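Local coordinates for citrate lyase (PDB 3QLL), which is a putative citrate lyase beta subunit, probably a magnesium-dependent lyase of the HpcH/HpaI aldolase/citrate lyase family built on a closed eight-stranded parallel barrel, at residues Asp73-Val78 against Ala105-Gly110; Arg46-Thr51 against Val69-Leu74. All coordinates share one frame; numbering follows the deposited sequence.

Both interactions belong to the same TIM (beta/alpha)8 barrel and share Asp73 and Leu74, where strand 69-73 runs out into a loop. Interaction 2 pairs this strand with strand 47-52 over four residue pairs and is buried and mainly apolar, its aromatic rings turned to the barrel interior. Interaction 1 joins the end of the same strand, and the turn after it, to strand 104-107 and the loop that follows; it is buried too, but reaches exposed Asp76 and is dominated by charge. They also meet through Ala105, probably hydrogen-bonded to Ala70 and Ile72, and where Phe50 CE1 packs against Arg107 NH1. Strand pairing and ring packing thus give way to salt bridges at the strands' C-terminal ends, where TIM-barrel active sites lie.

Interaction 1: residues Asp73-Val78 against Ala105-Gly110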
# COMPACT_ATOMS: atom_id res chain seq x y z
N ASP A 73 -6.66 22.62 -21.72
CA ASP A 73 -7.41 22.35 -20.50
C ASP A 73 -8.71 23.14 -20.46
O ASP A 73 -8.69 24.36 -20.49
CB ASP A 73 -6.54 22.64 -19.27
CG ASP A 73 -7.19 22.20 -17.98
OD1 ASP A 73 -7.96 21.20 -17.97
OD2 ASP A 73 -6.84 22.80 -16.94
N LEU A 74 -9.81 22.41 -20.30
CA LEU A 74 -11.13 23.01 -20.12
C LEU A 74 -11.56 23.04 -18.66
O LEU A 74 -12.63 23.57 -18.36
CB LEU A 74 -12.17 22.27 -20.94
CG LEU A 74 -12.00 22.27 -22.46
CD1 LEU A 74 -13.07 21.37 -23.08
CD2 LEU A 74 -11.99 23.72 -23.04
N GLU A 75 -10.78 22.45 -17.77
CA GLU A 75 -11.25 22.23 -16.41
C GLU A 75 -10.76 23.30 -15.42
O GLU A 75 -11.15 24.45 -15.51
CB GLU A 75 -10.88 20.85 -15.88
CG GLU A 75 -11.75 20.46 -14.69
CD GLU A 75 -11.23 19.23 -14.02
OE1 GLU A 75 -10.12 18.82 -14.40
OE2 GLU A 75 -11.92 18.65 -13.14
N ASP A 76 -9.87 22.90 -14.51
CA ASP A 76 -9.63 23.65 -13.27
C ASP A 76 -8.92 24.98 -13.49
O ASP A 76 -9.01 25.87 -12.65
CB ASP A 76 -8.89 22.80 -12.22
CG ASP A 76 -9.85 22.00 -11.33
OD1 ASP A 76 -11.03 22.40 -11.21
OD2 ASP A 76 -9.43 20.97 -10.74
N SER A 77 -8.27 25.12 -14.63
CA SER A 77 -7.64 26.39 -14.97
C SER A 77 -8.66 27.37 -15.57
O SER A 77 -8.48 28.59 -15.50
CB SER A 77 -6.49 26.14 -15.94
OG SER A 77 -6.94 25.54 -17.14
N VAL A 78 -9.74 26.84 -16.13
CA VAL A 78 -10.81 27.64 -16.71
C VAL A 78 -11.90 27.91 -15.68
O VAL A 78 -12.42 26.98 -15.06
CB VAL A 78 -11.43 26.94 -17.94
CG1 VAL A 78 -12.47 27.85 -18.57
CG2 VAL A 78 -10.36 26.61 -18.95
N ALA A 105 -3.44 16.94 -26.66
CA ALA A 105 -4.35 16.33 -25.68
C ALA A 105 -5.43 17.32 -25.32
O ALA A 105 -5.23 18.54 -25.41
CB ALA A 105 -3.58 15.88 -24.43
N LEU A 106 -6.61 16.82 -24.97
CA LEU A 106 -7.66 17.70 -24.47
C LEU A 106 -8.23 17.17 -23.15
O LEU A 106 -8.86 16.14 -23.12
CB LEU A 106 -8.78 17.83 -25.50
CG LEU A 106 -10.02 18.65 -25.10
CD1 LEU A 106 -9.76 20.17 -24.95
CD2 LEU A 106 -11.14 18.41 -26.11
N ARG A 107 -8.06 17.92 -22.07
CA ARG A 107 -8.76 17.59 -20.85
C ARG A 107 -10.10 18.29 -20.78
O ARG A 107 -10.19 19.53 -20.62
CB ARG A 107 -7.93 17.94 -19.63
CG ARG A 107 -8.73 17.67 -18.36
CD ARG A 107 -7.85 17.70 -17.14
NE ARG A 107 -7.57 19.07 -16.71
CZ ARG A 107 -6.93 19.38 -15.58
NH1 ARG A 107 -6.43 18.42 -14.81
NH2 ARG A 107 -6.71 20.64 -15.27
N ILE A 108 -11.16 17.49 -20.89
CA ILE A 108 -12.51 18.03 -20.75
C ILE A 108 -12.86 18.07 -19.30
O ILE A 108 -12.14 17.57 -18.44
CB ILE A 108 -13.53 17.16 -21.49
CG1 ILE A 108 -13.52 15.74 -20.92
CG2 ILE A 108 -13.20 17.11 -22.96
CD1 ILE A 108 -14.52 14.82 -21.56
N ASN A 109 -13.99 18.68 -19.00
CA ASN A 109 -14.50 18.66 -17.65
C ASN A 109 -15.08 17.29 -17.27
O ASN A 109 -15.30 16.41 -18.12
CB ASN A 109 -15.54 19.76 -17.48
CG ASN A 109 -14.93 21.16 -17.63
OD1 ASN A 109 -14.50 21.75 -16.63
ND2 ASN A 109 -14.90 21.69 -18.87
N GLY A 110 -15.26 17.08 -15.97
CA GLY A 110 -15.75 15.78 -15.52
C GLY A 110 -17.09 15.37 -16.12
O GLY A 110 -17.95 16.20 -16.42
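Arg107 grips the Asp73 carboxylate side-on, one nitrogen to each oxygen: NE meets OD1 of Asp73 at 2.5 Å and NH2 meets OD2 of Asp73 at 2.7 Å. The two side chains run alongside each other in the same direction, but their flat ends are twisted by 54°. OD1 lies in the guanidinium plane, while NE approaches OD1 from above the carboxylate plane. A second carboxylate comes over a guanidinium face: OE1 of Glu75 sits 3.4 Å from CZ of Arg107, the Glu75 carboxylate standing almost perpendicular (89°) to the guanidinium, so this salt bridge is one of charge alone, with no N-H aimed at the oxygen. The bend of Arg107 at chi3 (80°) swings NE and NH2 round to face the Asp73 carboxylate.

Asp73 is itself held from both faces. The backbone N of Glu75 reaches OD1 of Asp73 at 3.1 Å, closing an Asx turn on the face opposite NE. Ser77 OG bonds to OD2 of Asp73 from the face opposite NH2; Ser77 lies in the type I turn Glu75-Val78, closed by Val78 N to Glu75 O. Behind this network Leu74 N bonds to Arg107 O at 2.9 Å, and Asn109 ND2 makes a bent bond to Leu74 O at 3.0 Å, from above the carbonyl plane. Asp119 accepts more strongly from Asn109 ND2, while Lys83 donates to Asn109 OD1 and to the backbone oxygens of Leu74, Glu75 and Val78, tying the turn together. On the face away from Arg107, Leu74 CG packs on Leu106 CD1.

Asp76 and Glu75 lie near Asp192 and Glu165, predicted magnesium ligands. Two carboxylates, one at the edge and one over a face, would fix the guanidinium's position and rotation, consistent with Arg107's predicted role in binding substrate.

Interaction 2: residues Arg46-Thr51 against Val69-Leu74; sequences RSWLFT and VAIIDL
Trp48 and Phe50 both place CG beside the backbone N (chi1 -66° and -74°), which lays their rings alongside Val69 and Ile71 on the barrel's inner face. Val69 covers one face of the indole: CG1 lies 4.0 Å from the centroid of the Trp48 six-membered ring, a CH-pi contact, while CG2 sits nearer the CE2 side. Ile71, with CG1 likewise beside its backbone N, sends CD1 between the two rings. Ile71 CD1 meets the indole edge in plane, 3.7 Å from CE3 of Trp48. The same Ile71 CD1 lies over a face of the phenyl, offset towards its rim, in a CH-pi contact 3.9 Å from the Phe50 centroid.

Beneath the side chains, five backbone hydrogen bonds alternate between the parallel strands, from Val69 N to Ser47 O through to Asp73 N to Thr51 O. The shortest joins Ile71 N to Leu49 O at 2.6 Å. Leu49 and Thr51 turn to the other face with Ala70 and Ile72, where helix 261-267 covers Leu49.

Thr45 OG1 bonds to NE1 of Trp48, and the indole also meets the Tyr132 ring. Strand 252-255 flanks strand 47-52 and closes the barrel. The pairing therefore combines a continuous backbone ladder with dispersive methyl-to-ring packing: the inner face of these two strands is apolar up to Asp73, where the charged network of Arg107 begins.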
# COMPACT_ATOMS: atom_id res chain seq x y z
N ARG A 46 7.51 12.33 -22.32
CA ARG A 46 8.16 12.58 -21.04
C ARG A 46 7.43 13.72 -20.31
O ARG A 46 7.33 13.72 -19.08
CB ARG A 46 9.63 12.96 -21.22
CG ARG A 46 10.46 11.93 -21.95
CD ARG A 46 11.65 12.55 -22.65
NE ARG A 46 11.25 13.60 -23.59
CZ ARG A 46 12.10 14.39 -24.24
NH1 ARG A 46 13.41 14.27 -24.06
NH2 ARG A 46 11.63 15.32 -25.08
N SER A 47 7.02 14.73 -21.09
CA SER A 47 6.39 15.94 -20.54
C SER A 47 4.98 16.18 -21.08
O SER A 47 4.75 16.19 -22.28
CB SER A 47 7.26 17.18 -20.84
OG SER A 47 7.77 17.15 -22.16
N TRP A 48 4.05 16.40 -20.18
CA TRP A 48 2.69 16.77 -20.53
C TRP A 48 2.35 18.14 -19.95
O TRP A 48 2.29 18.30 -18.74
CB TRP A 48 1.69 15.73 -20.02
CG TRP A 48 1.83 14.41 -20.69
CD1 TRP A 48 2.94 13.59 -20.66
CD2 TRP A 48 0.84 13.71 -21.44
NE1 TRP A 48 2.70 12.45 -21.37
CE2 TRP A 48 1.42 12.48 -21.85
CE3 TRP A 48 -0.48 13.99 -21.80
CZ2 TRP A 48 0.72 11.54 -22.62
CZ3 TRP A 48 -1.17 13.06 -22.57
CH2 TRP A 48 -0.57 11.85 -22.97
N LEU A 49 2.12 19.11 -20.81
CA LEU A 49 1.91 20.49 -20.36
C LEU A 49 0.46 20.89 -20.42
O LEU A 49 -0.13 20.92 -21.52
CB LEU A 49 2.74 21.46 -21.18
CG LEU A 49 2.65 22.94 -20.79
CD1 LEU A 49 3.11 23.31 -19.35
CD2 LEU A 49 3.45 23.68 -21.84
N PHE A 50 -0.10 21.25 -19.27
CA PHE A 50 -1.45 21.78 -19.18
C PHE A 50 -1.42 23.25 -19.57
O PHE A 50 -0.69 24.03 -18.97
CB PHE A 50 -2.03 21.65 -17.76
CG PHE A 50 -2.43 20.26 -17.37
CD1 PHE A 50 -3.62 19.70 -17.84
CD2 PHE A 50 -1.63 19.51 -16.50
CE1 PHE A 50 -3.99 18.43 -17.46
CE2 PHE A 50 -2.01 18.23 -16.12
CZ PHE A 50 -3.19 17.69 -16.60
N THR A 51 -2.20 23.62 -20.57
CA THR A 51 -2.46 25.04 -20.81
C THR A 51 -3.96 25.29 -20.99
O THR A 51 -4.64 24.60 -21.77
CB THR A 51 -1.68 25.56 -22.06
OG1 THR A 51 -1.92 24.70 -23.19
CG2 THR A 51 -0.20 25.57 -21.78
N VAL A 69 3.86 16.64 -25.16
CA VAL A 69 2.43 16.67 -25.43
C VAL A 69 1.87 17.90 -24.73
O VAL A 69 2.13 18.13 -23.54
CB VAL A 69 1.70 15.41 -24.86
CG1 VAL A 69 0.20 15.49 -25.09
CG2 VAL A 69 2.30 14.12 -25.41
N ALA A 70 1.06 18.65 -25.47
CA ALA A 70 0.33 19.79 -24.91
C ALA A 70 -1.08 19.37 -24.56
O ALA A 70 -1.77 18.71 -25.36
CB ALA A 70 0.32 20.97 -25.90
N ILE A 71 -1.52 19.75 -23.37
CA ILE A 71 -2.89 19.49 -22.96
C ILE A 71 -3.73 20.77 -22.88
O ILE A 71 -3.60 21.57 -21.94
CB ILE A 71 -2.95 18.81 -21.60
CG1 ILE A 71 -1.94 17.66 -21.55
CG2 ILE A 71 -4.37 18.32 -21.32
CD1 ILE A 71 -1.94 16.97 -20.20
N ILE A 72 -4.63 20.92 -23.84
CA ILE A 72 -5.57 22.00 -23.76
C ILE A 72 -6.57 21.71 -22.67
O ILE A 72 -7.25 20.67 -22.70
CB ILE A 72 -6.31 22.19 -25.10
CG1 ILE A 72 -5.32 22.31 -26.26
CG2 ILE A 72 -7.27 23.39 -25.02
CD1 ILE A 72 -6.00 22.23 -27.58
N ASP A 73 -6.66 22.62 -21.72
CA ASP A 73 -7.41 22.35 -20.50
C ASP A 73 -8.71 23.14 -20.46
O ASP A 73 -8.69 24.36 -20.49
CB ASP A 73 -6.54 22.64 -19.27
CG ASP A 73 -7.19 22.20 -17.98
OD1 ASP A 73 -7.96 21.20 -17.97
OD2 ASP A 73 -6.84 22.80 -16.94
N LEU A 74 -9.81 22.41 -20.30
CA LEU A 74 -11.13 23.01 -20.12
C LEU A 74 -11.56 23.04 -18.66
O LEU A 74 -12.63 23.57 -18.36
CB LEU A 74 -12.17 22.27 -20.94
CG LEU A 74 -12.00 22.27 -22.46
CD1 LEU A 74 -13.07 21.37 -23.08
CD2 LEU A 74 -11.99 23.72 -23.04